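Local coordinates for sterol regulatory element-binding protein cleavage-activating protein (Schizosaccharomyces pombe, PDB 4YHC) that escorts the membrane-bound precursor Sre1 to its processing when sterol or oxygen is low, this piece being its WD40 domain, at residues A[20-25]-A[456-461]; A[173-178]-A[191-196]; A[196-201]-A[211-216]; A[354-359]-A[449-454]. The protein carries 9 engineered substitutions. All blocks are in the same frame, centred on the assembly; numbering follows the deposited sequence.

Interaction 1 (A[20-25]-A[456-461])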
loop_
_atom_site.group_PDB
_atom_site.type_symbol
_atom_site.label_atom_id
_atom_site.label_comp_id
_atom_site.label_asym_id
_atom_site.label_seq_id
_atom_site.Cartn_x
_atom_site.Cartn_y
_atom_site.Cartn_z
ATOM N N PHE A 20 2.385 -6.046 21.980
ATOM C CA PHE A 20 3.396 -5.586 21.009
ATOM C C PHE A 20 4.314 -6.726 20.583
ATOM O O PHE A 20 5.110 -7.288 21.375
ATOM C CB PHE A 20 4.201 -4.394 21.629
ATOM C CG PHE A 20 5.246 -3.804 20.711
ATOM C CD1 PHE A 20 5.119 -3.840 19.366
ATOM C CD2 PHE A 20 6.367 -3.179 21.246
ATOM C CE1 PHE A 20 6.077 -3.255 18.559
ATOM C CE2 PHE A 20 7.336 -2.647 20.453
ATOM C CZ PHE A 20 7.191 -2.663 19.084
ATOM N N ARG A 21 4.234 -7.120 19.321
ATOM C CA ARG A 21 4.846 -8.406 18.908
ATOM C C ARG A 21 5.735 -8.243 17.707
ATOM O O ARG A 21 5.406 -7.488 16.755
ATOM C CB ARG A 21 3.770 -9.441 18.511
ATOM C CG ARG A 21 2.848 -9.927 19.632
ATOM C CD ARG A 21 3.550 -10.842 20.628
ATOM N NE ARG A 21 4.021 -12.088 20.014
ATOM C CZ ARG A 21 3.287 -13.166 19.767
ATOM N NH1 ARG A 21 1.994 -13.180 20.039
ATOM N NH2 ARG A 21 3.846 -14.209 19.166
ATOM N N ILE A 22 6.793 -9.034 17.674
ATOM C CA ILE A 22 7.587 -9.203 16.446
ATOM C C ILE A 22 7.846 -10.640 16.241
ATOM O O ILE A 22 8.180 -11.327 17.194
ATOM C CB ILE A 22 8.922 -8.449 16.485
ATOM C CG1 ILE A 22 9.805 -8.859 15.336
ATOM C CG2 ILE A 22 9.612 -8.623 17.814
ATOM C CD1 ILE A 22 10.954 -7.912 15.008
ATOM N N GLU A 23 7.663 -11.139 15.028
ATOM C CA GLU A 23 8.054 -12.492 14.717
ATOM C C GLU A 23 8.565 -12.569 13.269
ATOM O O GLU A 23 7.991 -11.926 12.391
ATOM C CB GLU A 23 6.847 -13.481 14.822
ATOM C CG GLU A 23 6.155 -13.600 16.176
ATOM C CD GLU A 23 6.990 -14.316 17.232
ATOM O OE1 GLU A 23 6.657 -14.170 18.416
ATOM O OE2 GLU A 23 7.976 -14.991 16.887
ATOM N N PRO A 24 9.550 -13.462 13.001
ATOM C CA PRO A 24 10.074 -13.746 11.677
ATOM C C PRO A 24 9.057 -14.527 10.900
ATOM O O PRO A 24 8.400 -15.362 11.452
ATOM C CB PRO A 24 11.306 -14.633 11.959
ATOM C CG PRO A 24 10.982 -15.311 13.255
ATOM C CD PRO A 24 10.246 -14.256 14.049
ATOM N N VAL A 25 8.919 -14.281 9.617
ATOM C CA VAL A 25 8.078 -15.134 8.777
ATOM C C VAL A 25 8.935 -16.369 8.554
ATOM O O VAL A 25 10.112 -16.230 8.328
ATOM C CB VAL A 25 7.812 -14.465 7.429
ATOM C CG1 VAL A 25 7.374 -15.478 6.402
ATOM C CG2 VAL A 25 6.792 -13.334 7.580
ATOM N N TYR A 456 15.134 -11.966 5.026
ATOM C CA TYR A 456 14.042 -12.385 5.879
ATOM C C TYR A 456 12.994 -11.296 5.909
ATOM O O TYR A 456 13.290 -10.165 5.565
ATOM C CB TYR A 456 14.548 -12.577 7.302
ATOM C CG TYR A 456 15.605 -13.678 7.386
ATOM C CD1 TYR A 456 16.962 -13.376 7.214
ATOM C CD2 TYR A 456 15.252 -15.016 7.646
ATOM C CE1 TYR A 456 17.949 -14.376 7.268
ATOM C CE2 TYR A 456 16.255 -16.027 7.743
ATOM C CZ TYR A 456 17.606 -15.692 7.532
ATOM O OH TYR A 456 18.670 -16.601 7.589
ATOM N N VAL A 457 11.809 -11.644 6.388
ATOM C CA VAL A 457 10.836 -10.663 6.778
ATOM C C VAL A 457 10.331 -10.827 8.226
ATOM O O VAL A 457 10.053 -11.934 8.654
ATOM C CB VAL A 457 9.725 -10.369 5.698
ATOM C CG1 VAL A 457 9.768 -11.238 4.440
ATOM C CG2 VAL A 457 8.370 -10.047 6.264
ATOM N N ALA A 458 10.223 -9.692 8.896
ATOM C CA ALA A 458 9.676 -9.617 10.226
ATOM C C ALA A 458 8.327 -8.994 10.121
ATOM O O ALA A 458 8.195 -7.956 9.484
ATOM C CB ALA A 458 10.502 -8.709 11.139
ATOM N N LEU A 459 7.403 -9.571 10.854
ATOM C CA LEU A 459 6.098 -9.011 11.119
ATOM C C LEU A 459 6.128 -8.394 12.498
ATOM O O LEU A 459 6.578 -9.040 13.490
ATOM C CB LEU A 459 5.077 -10.136 11.062
ATOM C CG LEU A 459 4.337 -10.479 9.773
ATOM C CD1 LEU A 459 4.949 -10.028 8.484
ATOM C CD2 LEU A 459 3.909 -11.954 9.720
ATOM N N VAL A 460 5.629 -7.170 12.571
ATOM C CA VAL A 460 5.588 -6.369 13.800
ATOM C C VAL A 460 4.226 -5.768 13.905
ATOM O O VAL A 460 3.746 -5.107 12.956
ATOM C CB VAL A 460 6.614 -5.210 13.744
ATOM C CG1 VAL A 460 6.675 -4.405 15.038
ATOM C CG2 VAL A 460 8.028 -5.764 13.443
ATOM N N GLY A 461 3.585 -5.989 15.044
ATOM C CA GLY A 461 2.215 -5.543 15.255
ATOM C C GLY A 461 1.790 -5.305 16.681
ATOM O O GLY A 461 2.513 -5.632 17.618
HETATM O O HOH W 1 11.630 -14.405 6.793
#
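Ile22 keeps CG1 anti to its backbone N (chi1 169°), which sets that carbon 4.0 Å from Val460 CG2. Val460 likewise has CG1 anti to its N (chi1 -176°), and this methyl lies 3.8 Å from Phe20 CE1. The contact is the ring closure of the WD40 beta-propeller. Strand 20-24, from the start of the chain, pairs antiparallel with strand 456-462 and completes the last blade. Arg21 and Gly461 form one hydrogen-bonded pair, Glu23 and Leu459 the next. Val25 N then gives a nearly straight bond to Val457 O. Ile22 CD1 also reaches Ala458 CB at 4.0 Å. On this face Met367 and Val412 of the neighbouring blade meet Ile22. An alanine in place of Ile22 would probably open a gap beside Ala458 and Val460 and cost Val412 and Met367 part of their packing. At the end of the pairing Val25 CG2 meets Leu459 CD2 at 3.8 Å. Arg21 NH2 and Glu23 OE1, on the same strand, form a salt bridge at 2.9 Å, in the guanidinium plane. Past the last backbone bond a water links Val25 O to Val457 N, at 2.8 Å from each.

Interaction 2 (A[173-178]-A[191-196]). Engineered in segment 191-196: Ser191 (natural residue Cys).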
loop_
_atom_site.group_PDB
_atom_site.type_symbol
_atom_site.label_atom_id
_atom_site.label_comp_id
_atom_site.label_asym_id
_atom_site.label_seq_id
_atom_site.Cartn_x
_atom_site.Cartn_y
_atom_site.Cartn_z
ATOM N N SER A 173 3.141 12.792 -21.926
ATOM C CA SER A 173 4.373 12.933 -21.170
ATOM C C SER A 173 4.780 11.627 -20.429
ATOM O O SER A 173 3.975 10.719 -20.262
ATOM C CB SER A 173 4.175 14.109 -20.211
ATOM O OG SER A 173 5.282 14.288 -19.342
ATOM N N PRO A 174 6.035 11.527 -19.977
ATOM C CA PRO A 174 6.361 10.351 -19.177
ATOM C C PRO A 174 5.667 10.341 -17.797
ATOM O O PRO A 174 5.440 11.376 -17.189
ATOM C CB PRO A 174 7.895 10.434 -19.001
ATOM C CG PRO A 174 8.368 11.509 -19.945
ATOM C CD PRO A 174 7.186 12.445 -20.065
ATOM N N ILE A 175 5.352 9.137 -17.338
ATOM C CA ILE A 175 4.577 8.928 -16.137
ATOM C C ILE A 175 5.488 8.788 -14.952
ATOM O O ILE A 175 6.258 7.885 -14.881
ATOM C CB ILE A 175 3.657 7.710 -16.327
ATOM C CG1 ILE A 175 2.583 8.122 -17.307
ATOM C CG2 ILE A 175 3.011 7.237 -15.010
ATOM C CD1 ILE A 175 1.630 7.031 -17.725
ATOM N N ILE A 176 5.372 9.683 -13.998
ATOM C CA ILE A 176 6.104 9.585 -12.717
ATOM C C ILE A 176 5.472 8.509 -11.785
ATOM O O ILE A 176 6.165 7.815 -11.069
ATOM C CB ILE A 176 6.052 10.956 -11.985
ATOM C CG1 ILE A 176 6.676 12.074 -12.836
ATOM C CG2 ILE A 176 6.786 10.916 -10.659
ATOM C CD1 ILE A 176 6.466 13.451 -12.228
ATOM N N LYS A 177 4.149 8.375 -11.803
ATOM C CA LYS A 177 3.448 7.580 -10.795
ATOM C C LYS A 177 2.049 7.282 -11.307
ATOM O O LYS A 177 1.371 8.187 -11.789
ATOM C CB LYS A 177 3.370 8.412 -9.514
ATOM C CG LYS A 177 2.460 7.907 -8.423
ATOM C CD LYS A 177 3.005 6.646 -7.811
ATOM C CE LYS A 177 2.217 6.248 -6.581
ATOM N NZ LYS A 177 2.950 6.641 -5.380
ATOM N N SER A 178 1.632 6.031 -11.231
ATOM C CA SER A 178 0.274 5.677 -11.600
ATOM C C SER A 178 -0.325 4.906 -10.460
ATOM O O SER A 178 0.369 4.197 -9.787
ATOM C CB SER A 178 0.248 4.888 -12.892
ATOM O OG SER A 178 1.018 3.696 -12.730
ATOM N N SER A 191 -2.729 8.957 -13.377
ATOM C CA SER A 191 -1.312 9.060 -13.683
ATOM C C SER A 191 -0.786 10.489 -13.514
ATOM O O SER A 191 -1.338 11.442 -13.994
ATOM C CB SER A 191 -1.028 8.540 -15.104
ATOM O OG SER A 191 -1.687 7.306 -15.352
ATOM N N LEU A 192 0.278 10.626 -12.781
ATOM C CA LEU A 192 0.932 11.913 -12.608
ATOM C C LEU A 192 2.050 11.899 -13.612
ATOM O O LEU A 192 2.882 10.968 -13.601
ATOM C CB LEU A 192 1.497 12.061 -11.191
ATOM C CG LEU A 192 2.428 13.289 -10.949
ATOM C CD1 LEU A 192 1.650 14.556 -11.224
ATOM C CD2 LEU A 192 2.899 13.266 -9.517
ATOM N N THR A 193 2.034 12.861 -14.546
ATOM C CA THR A 193 3.099 12.931 -15.576
ATOM C C THR A 193 4.098 14.040 -15.272
ATOM O O THR A 193 3.823 14.913 -14.459
ATOM C CB THR A 193 2.532 13.211 -16.969
ATOM O OG1 THR A 193 1.737 14.367 -16.891
ATOM C CG2 THR A 193 1.626 12.105 -17.430
ATOM N N GLU A 194 5.262 13.953 -15.900
ATOM C CA GLU A 194 6.315 15.006 -15.805
ATOM C C GLU A 194 5.854 16.429 -16.112
ATOM O O GLU A 194 6.456 17.372 -15.645
ATOM C CB GLU A 194 7.507 14.674 -16.671
ATOM C CG GLU A 194 8.276 13.446 -16.203
ATOM C CD GLU A 194 9.501 13.150 -17.063
ATOM O OE1 GLU A 194 9.858 13.989 -17.929
ATOM O OE2 GLU A 194 10.117 12.067 -16.877
ATOM N N SER A 195 4.773 16.560 -16.869
ATOM C CA SER A 195 4.101 17.827 -17.106
ATOM C C SER A 195 3.474 18.440 -15.900
ATOM O O SER A 195 3.018 19.573 -15.982
ATOM C CB SER A 195 2.941 17.609 -18.080
ATOM O OG SER A 195 3.209 16.503 -18.912
ATOM N N GLY A 196 3.329 17.679 -14.816
ATOM C CA GLY A 196 2.595 18.178 -13.676
ATOM C C GLY A 196 1.102 17.939 -13.726
ATOM O O GLY A 196 0.400 18.230 -12.754
#
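A classic beta bulge sets Ile176 and Lys177 together against Leu192. It lies between the first two strands, 175-182 and 187-193, of the propeller blade assigned by prediction to WD repeat 4. Leu192 O takes the N-H of Ile176 at 2.8 Å, in the carbonyl plane but with a bent N-H...O angle of 136°. A second, weak bond comes to the same oxygen from Lys177 N at 3.4 Å. Leu192 N returns a nearly straight bond to Lys177 O. The chain changes direction at Ile176. Before it, Ile175 pairs with Thr193, and Glu194 N bonds to Pro174 O at 2.9 Å.

Ile176 CD1 lies 4.2 Å from Leu192 CG. Ile176 CG1 meets Glu194 CG, the two side chains crossing obliquely. On the face that carries Ile175 and Thr193, Ile175 CD1 touches CB of the engineered Ser191 at 4.0 Å. Glu194 is poorly ordered and crosses the Pro174 ring at about a right angle, with its CD 3.5 Å from Pro174 CG. An alanine in place of Pro174 would probably leave the Glu194 carboxylate with less to lie against and set the backbone freer to turn about phi. A type I turn from Thr193 to Gly196 leads out of the contact. Lys177 NZ forms a salt bridge with Asp226.

One carbonyl, that of Leu192, takes Ile176 N-H firmly and Lys177 N-H only weakly, so the extra residue of the bulge is accommodated at the price of one long bond.

Interaction 3 (A[196-201]-A[211-216])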
loop_
_atom_site.group_PDB
_atom_site.type_symbol
_atom_site.label_atom_id
_atom_site.label_comp_id
_atom_site.label_asym_id
_atom_site.label_seq_id
_atom_site.Cartn_x
_atom_site.Cartn_y
_atom_site.Cartn_z
ATOM N N GLY A 196 3.329 17.679 -14.816
ATOM C CA GLY A 196 2.595 18.178 -13.676
ATOM C C GLY A 196 1.102 17.939 -13.726
ATOM O O GLY A 196 0.400 18.230 -12.754
ATOM N N GLU A 197 0.605 17.365 -14.815
ATOM C CA GLU A 197 -0.830 17.038 -14.909
ATOM C C GLU A 197 -1.132 15.684 -14.254
ATOM O O GLU A 197 -0.325 14.756 -14.278
ATOM C CB GLU A 197 -1.264 16.997 -16.377
ATOM C CG GLU A 197 -0.936 18.269 -17.173
ATOM C CD GLU A 197 -1.014 18.095 -18.699
ATOM O OE1 GLU A 197 -0.055 17.584 -19.356
ATOM O OE2 GLU A 197 -2.042 18.500 -19.253
ATOM N N VAL A 198 -2.308 15.561 -13.681
ATOM C CA VAL A 198 -2.804 14.233 -13.375
ATOM C C VAL A 198 -3.965 13.921 -14.324
ATOM O O VAL A 198 -4.941 14.660 -14.409
ATOM C CB VAL A 198 -3.047 13.953 -11.851
ATOM C CG1 VAL A 198 -3.165 15.190 -11.043
ATOM C CG2 VAL A 198 -4.238 13.059 -11.635
ATOM N N THR A 199 -3.792 12.843 -15.081
ATOM C CA THR A 199 -4.810 12.366 -15.985
ATOM C C THR A 199 -5.484 11.139 -15.356
ATOM O O THR A 199 -4.823 10.170 -14.946
ATOM C CB THR A 199 -4.220 11.948 -17.354
ATOM O OG1 THR A 199 -3.668 13.080 -17.992
ATOM C CG2 THR A 199 -5.304 11.377 -18.270
ATOM N N VAL A 200 -6.787 11.166 -15.325
ATOM C CA VAL A 200 -7.543 10.066 -14.830
ATOM C C VAL A 200 -8.344 9.463 -15.998
ATOM O O VAL A 200 -9.240 10.100 -16.518
ATOM C CB VAL A 200 -8.507 10.468 -13.748
ATOM C CG1 VAL A 200 -9.221 9.226 -13.234
ATOM C CG2 VAL A 200 -7.838 11.207 -12.600
ATOM N N TYR A 201 -8.059 8.218 -16.337
ATOM C CA TYR A 201 -8.957 7.427 -17.225
ATOM C C TYR A 201 -9.996 6.644 -16.429
ATOM O O TYR A 201 -9.642 5.792 -15.593
ATOM C CB TYR A 201 -8.173 6.420 -18.039
ATOM C CG TYR A 201 -7.593 6.991 -19.291
ATOM C CD1 TYR A 201 -8.330 7.000 -20.467
ATOM C CD2 TYR A 201 -6.310 7.487 -19.303
ATOM C CE1 TYR A 201 -7.813 7.526 -21.603
ATOM C CE2 TYR A 201 -5.783 8.023 -20.428
ATOM C CZ TYR A 201 -6.534 8.041 -21.568
ATOM O OH TYR A 201 -5.986 8.537 -22.684
ATOM N N LYS A 211 -9.827 12.439 -18.093
ATOM C CA LYS A 211 -9.980 13.793 -17.673
ATOM C C LYS A 211 -8.686 14.242 -17.067
ATOM O O LYS A 211 -7.944 13.429 -16.524
ATOM C CB LYS A 211 -11.077 13.914 -16.659
ATOM C CG LYS A 211 -12.398 14.278 -17.295
ATOM C CD LYS A 211 -13.199 15.201 -16.389
ATOM C CE LYS A 211 -13.996 14.409 -15.372
ATOM N NZ LYS A 211 -15.177 13.753 -16.006
ATOM N N ILE A 212 -8.436 15.539 -17.115
ATOM C CA ILE A 212 -7.272 16.098 -16.458
ATOM C C ILE A 212 -7.799 16.777 -15.235
ATOM O O ILE A 212 -8.679 17.639 -15.355
ATOM C CB ILE A 212 -6.558 17.208 -17.246
ATOM C CG1 ILE A 212 -6.329 16.818 -18.714
ATOM C CG2 ILE A 212 -5.282 17.628 -16.504
ATOM C CD1 ILE A 212 -5.219 15.850 -18.976
ATOM N N LEU A 213 -7.228 16.442 -14.081
ATOM C CA LEU A 213 -7.631 17.035 -12.816
ATOM C C LEU A 213 -7.028 18.405 -12.588
ATOM O O LEU A 213 -5.959 18.664 -13.057
ATOM C CB LEU A 213 -7.124 16.154 -11.684
ATOM C CG LEU A 213 -8.111 15.152 -11.154
ATOM C CD1 LEU A 213 -8.871 14.441 -12.257
ATOM C CD2 LEU A 213 -7.343 14.213 -10.236
ATOM N N SER A 214 -7.699 19.246 -11.807
ATOM C CA SER A 214 -7.139 20.555 -11.407
ATOM C C SER A 214 -6.689 20.555 -9.946
ATOM O O SER A 214 -7.503 20.294 -9.054
ATOM C CB SER A 214 -8.187 21.663 -11.568
ATOM O OG SER A 214 -8.924 21.527 -12.775
ATOM N N GLN A 215 -5.419 20.855 -9.679
ATOM C CA GLN A 215 -5.029 21.262 -8.309
ATOM C C GLN A 215 -5.661 22.594 -7.855
ATOM O O GLN A 215 -6.221 23.333 -8.649
ATOM C CB GLN A 215 -3.531 21.393 -8.190
ATOM C CG GLN A 215 -2.963 22.452 -9.112
ATOM C CD GLN A 215 -1.656 22.955 -8.602
ATOM O OE1 GLN A 215 -0.596 22.638 -9.127
ATOM N NE2 GLN A 215 -1.718 23.716 -7.535
ATOM N N ASN A 216 -5.487 22.901 -6.574
ATOM C CA ASN A 216 -5.914 24.145 -5.980
ATOM C C ASN A 216 -5.307 25.313 -6.807
ATOM O O ASN A 216 -4.098 25.410 -7.009
ATOM C CB ASN A 216 -5.542 24.139 -4.467
ATOM C CG ASN A 216 -6.072 25.339 -3.718
ATOM O OD1 ASN A 216 -6.034 26.468 -4.217
ATOM N ND2 ASN A 216 -6.501 25.128 -2.477
#
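Leu213 packs tightly against Val198 and Val200, while Ile212, the residue before it, meets its partners on the solvent side. The contact joins the third and fourth strands, 198-204 and 207-212, of a WD40 propeller blade. Leu213 CD1 comes within 3.4 Å of Val200 CG2, closer than usual for two carbons. Its other methyl, CD2, lies 3.6 Å from Val198 CG2. Leu213 chi1 is -95°, off a staggered position, which fits a side chain squeezed into place. Leu236 of the next blade also touches it.

The face of Ile212 and Thr199 lies toward solvent, with a single close approach, Ile212 CD1 to Thr199 OG1 at 3.3 Å. Looser is Ile212 CG2, 4.1 Å from Glu197 CB, the side chains passing obliquely. Lys211, on the face of Val200, is exposed too. Its side chain comes about 4 Å from a bound citrate, probably from the crystallisation liquor.

Three backbone bonds join the strands. Val200 N to Lys211 O (2.8 Å) and Leu213 N to Val198 O are nearly straight. Lys211 N to Val200 O is more bent, at 149°. The strand edge is fixed by backbone polarity, and side-chain attraction across it is almost wholly apolar, concentrated at Leu213.

Interaction 4 (A[354-359]-A[449-454]); sequences ESVMSS and VAIVLG. Engineered in segment 354-359: Ser355 (natural residue Cys).
Two neighbouring propeller blades meet face to face where Val356 packs on Val449. Strand 354-357 is the edge strand of a five-stranded blade, and strand 448-453 belongs to the blade that closes the ring. Their axes run at 159°, close to antiparallel, but approach no nearer than 8.0 Å. No hydrogen bond joins the two segments, and the contact is made almost wholly by side chains.

Val356 and Val449 form its centre. Val356 CG1 lies between the backbone N and the carbonyl carbon (chi1 51°), where it meets both methyls of Val449. Val356 CG1 is 3.7 Å from Val449 CG1 and equally far from Val449 CG2. The two valines run antiparallel, each alongside the other. The same Val356 methyl reaches Ile451 CG1 at 4.3 Å, a looser touch. At one end Glu354 lays its aliphatic part on Ile451, with CG 4.2 Å from Ile451 CG2. Its carboxylate goes on to Ser441, whose OG bonds to OE2. At the other end Val449 CG2 lies 4.0 Å from the backbone Met357 O.

Val356 and Ile451 both touch Ser441 of strand 441-445, next to strand 448-453 in its sheet. In the neighbouring blade, strand 363-374 pairs with strand 354-357 through backbone bonds of Glu354 with Met367 and Val356 with Phe365. Phe365 also packs on Val449, and Met367 on Ile451.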
loop_
_atom_site.group_PDB
_atom_site.type_symbol
_atom_site.label_atom_id
_atom_site.label_comp_id
_atom_site.label_asym_id
_atom_site.label_seq_id
_atom_site.Cartn_x
_atom_site.Cartn_y
_atom_site.Cartn_z
ATOM N N GLU A 354 14.015 2.112 9.912
ATOM C CA GLU A 354 13.068 1.894 8.889
ATOM C C GLU A 354 11.710 1.938 9.595
ATOM O O GLU A 354 11.466 1.156 10.533
ATOM C CB GLU A 354 13.289 0.538 8.242
ATOM C CG GLU A 354 12.277 0.082 7.218
ATOM C CD GLU A 354 12.205 0.906 5.909
ATOM O OE1 GLU A 354 13.013 1.881 5.728
ATOM O OE2 GLU A 354 11.301 0.580 5.068
ATOM N N SER A 355 10.780 2.728 9.083
ATOM C CA SER A 355 9.458 2.801 9.677
ATOM C C SER A 355 8.343 2.692 8.665
ATOM O O SER A 355 8.537 2.995 7.504
ATOM C CB SER A 355 9.307 4.118 10.410
ATOM O OG SER A 355 9.154 5.196 9.551
ATOM N N VAL A 356 7.145 2.361 9.132
ATOM C CA VAL A 356 6.017 2.209 8.281
ATOM C C VAL A 356 4.740 2.244 9.134
ATOM O O VAL A 356 4.699 1.737 10.251
ATOM C CB VAL A 356 6.109 0.927 7.462
ATOM C CG1 VAL A 356 6.407 -0.310 8.333
ATOM C CG2 VAL A 356 4.871 0.673 6.598
ATOM N N MET A 357 3.713 2.891 8.629
ATOM C CA MET A 357 2.422 2.907 9.349
ATOM C C MET A 357 1.483 1.777 8.943
ATOM O O MET A 357 1.523 1.278 7.811
ATOM C CB MET A 357 1.735 4.244 9.236
ATOM C CG MET A 357 1.206 4.633 7.877
ATOM S SD MET A 357 0.547 6.341 7.945
ATOM C CE MET A 357 -0.003 6.508 6.319
ATOM N N SER A 358 0.634 1.414 9.857
ATOM C CA SER A 358 -0.404 0.451 9.588
ATOM C C SER A 358 -1.383 0.930 8.532
ATOM O O SER A 358 -1.429 2.136 8.204
ATOM C CB SER A 358 -1.128 0.122 10.881
ATOM O OG SER A 358 -1.790 1.256 11.366
ATOM N N SER A 359 -2.204 -0.001 7.991
ATOM C CA SER A 359 -3.001 0.380 6.819
ATOM C C SER A 359 -4.072 1.431 7.109
ATOM O O SER A 359 -4.517 2.145 6.191
ATOM C CB SER A 359 -3.660 -0.882 6.214
ATOM O OG SER A 359 -4.341 -1.537 7.254
ATOM N N VAL A 449 2.530 -4.796 10.322
ATOM C CA VAL A 449 3.417 -4.414 9.280
ATOM C C VAL A 449 4.419 -5.524 9.017
ATOM O O VAL A 449 4.709 -6.355 9.886
ATOM C CB VAL A 449 3.992 -3.110 9.845
ATOM C CG1 VAL A 449 5.382 -3.117 10.438
ATOM C CG2 VAL A 449 3.247 -1.890 9.422
ATOM N N ALA A 450 4.913 -5.555 7.798
ATOM C CA ALA A 450 6.052 -6.375 7.407
ATOM C C ALA A 450 7.265 -5.476 7.125
ATOM O O ALA A 450 7.156 -4.477 6.371
ATOM C CB ALA A 450 5.731 -7.203 6.156
ATOM N N ILE A 451 8.399 -5.845 7.718
ATOM C CA ILE A 451 9.658 -5.119 7.572
ATOM C C ILE A 451 10.695 -6.139 7.058
ATOM O O ILE A 451 10.977 -7.113 7.710
ATOM C CB ILE A 451 10.158 -4.517 8.895
ATOM C CG1 ILE A 451 9.163 -3.461 9.355
ATOM C CG2 ILE A 451 11.510 -3.826 8.677
ATOM C CD1 ILE A 451 9.488 -2.824 10.694
ATOM N N VAL A 452 11.297 -5.857 5.903
ATOM C CA VAL A 452 12.348 -6.718 5.349
ATOM C C VAL A 452 13.647 -6.532 6.139
ATOM O O VAL A 452 14.072 -5.408 6.445
ATOM C CB VAL A 452 12.581 -6.432 3.855
ATOM C CG1 VAL A 452 13.838 -7.115 3.304
ATOM C CG2 VAL A 452 11.379 -6.917 3.039
ATOM N N LEU A 453 14.277 -7.646 6.445
ATOM C CA LEU A 453 15.586 -7.668 7.127
ATOM C C LEU A 453 16.509 -8.493 6.272
ATOM O O LEU A 453 16.601 -9.717 6.454
ATOM C CB LEU A 453 15.410 -8.342 8.484
ATOM C CG LEU A 453 15.081 -7.466 9.683
ATOM C CD1 LEU A 453 14.598 -6.061 9.436
ATOM C CD2 LEU A 453 14.193 -8.198 10.706
ATOM N N GLY A 454 17.105 -7.876 5.244
ATOM C CA GLY A 454 17.878 -8.691 4.287
ATOM C C GLY A 454 17.109 -9.709 3.480
ATOM O O GLY A 454 16.309 -9.352 2.613
#

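Interactions 1 and 4 share the closing blade, with centres 9 Å apart. Their strands 448-453 and 456-462 are neighbours: Ala458 O lies 2.8 Å from Ile451 N, a probable hydrogen bond. Interaction 1 completes that blade, and interaction 4 packs it on the blade before. Interactions 2 and 3 share Gly196 and another blade, their centres 10 Å apart. There Ser191 N lies 2.9 Å from Thr199 O. Interaction 3 is about 39 Å from interaction 1, centre to centre, on the opposite side of the chain's centre. All but segment 20-25 fall within the region assigned, by similarity, to Sre1 binding. The citrate is near interaction 3.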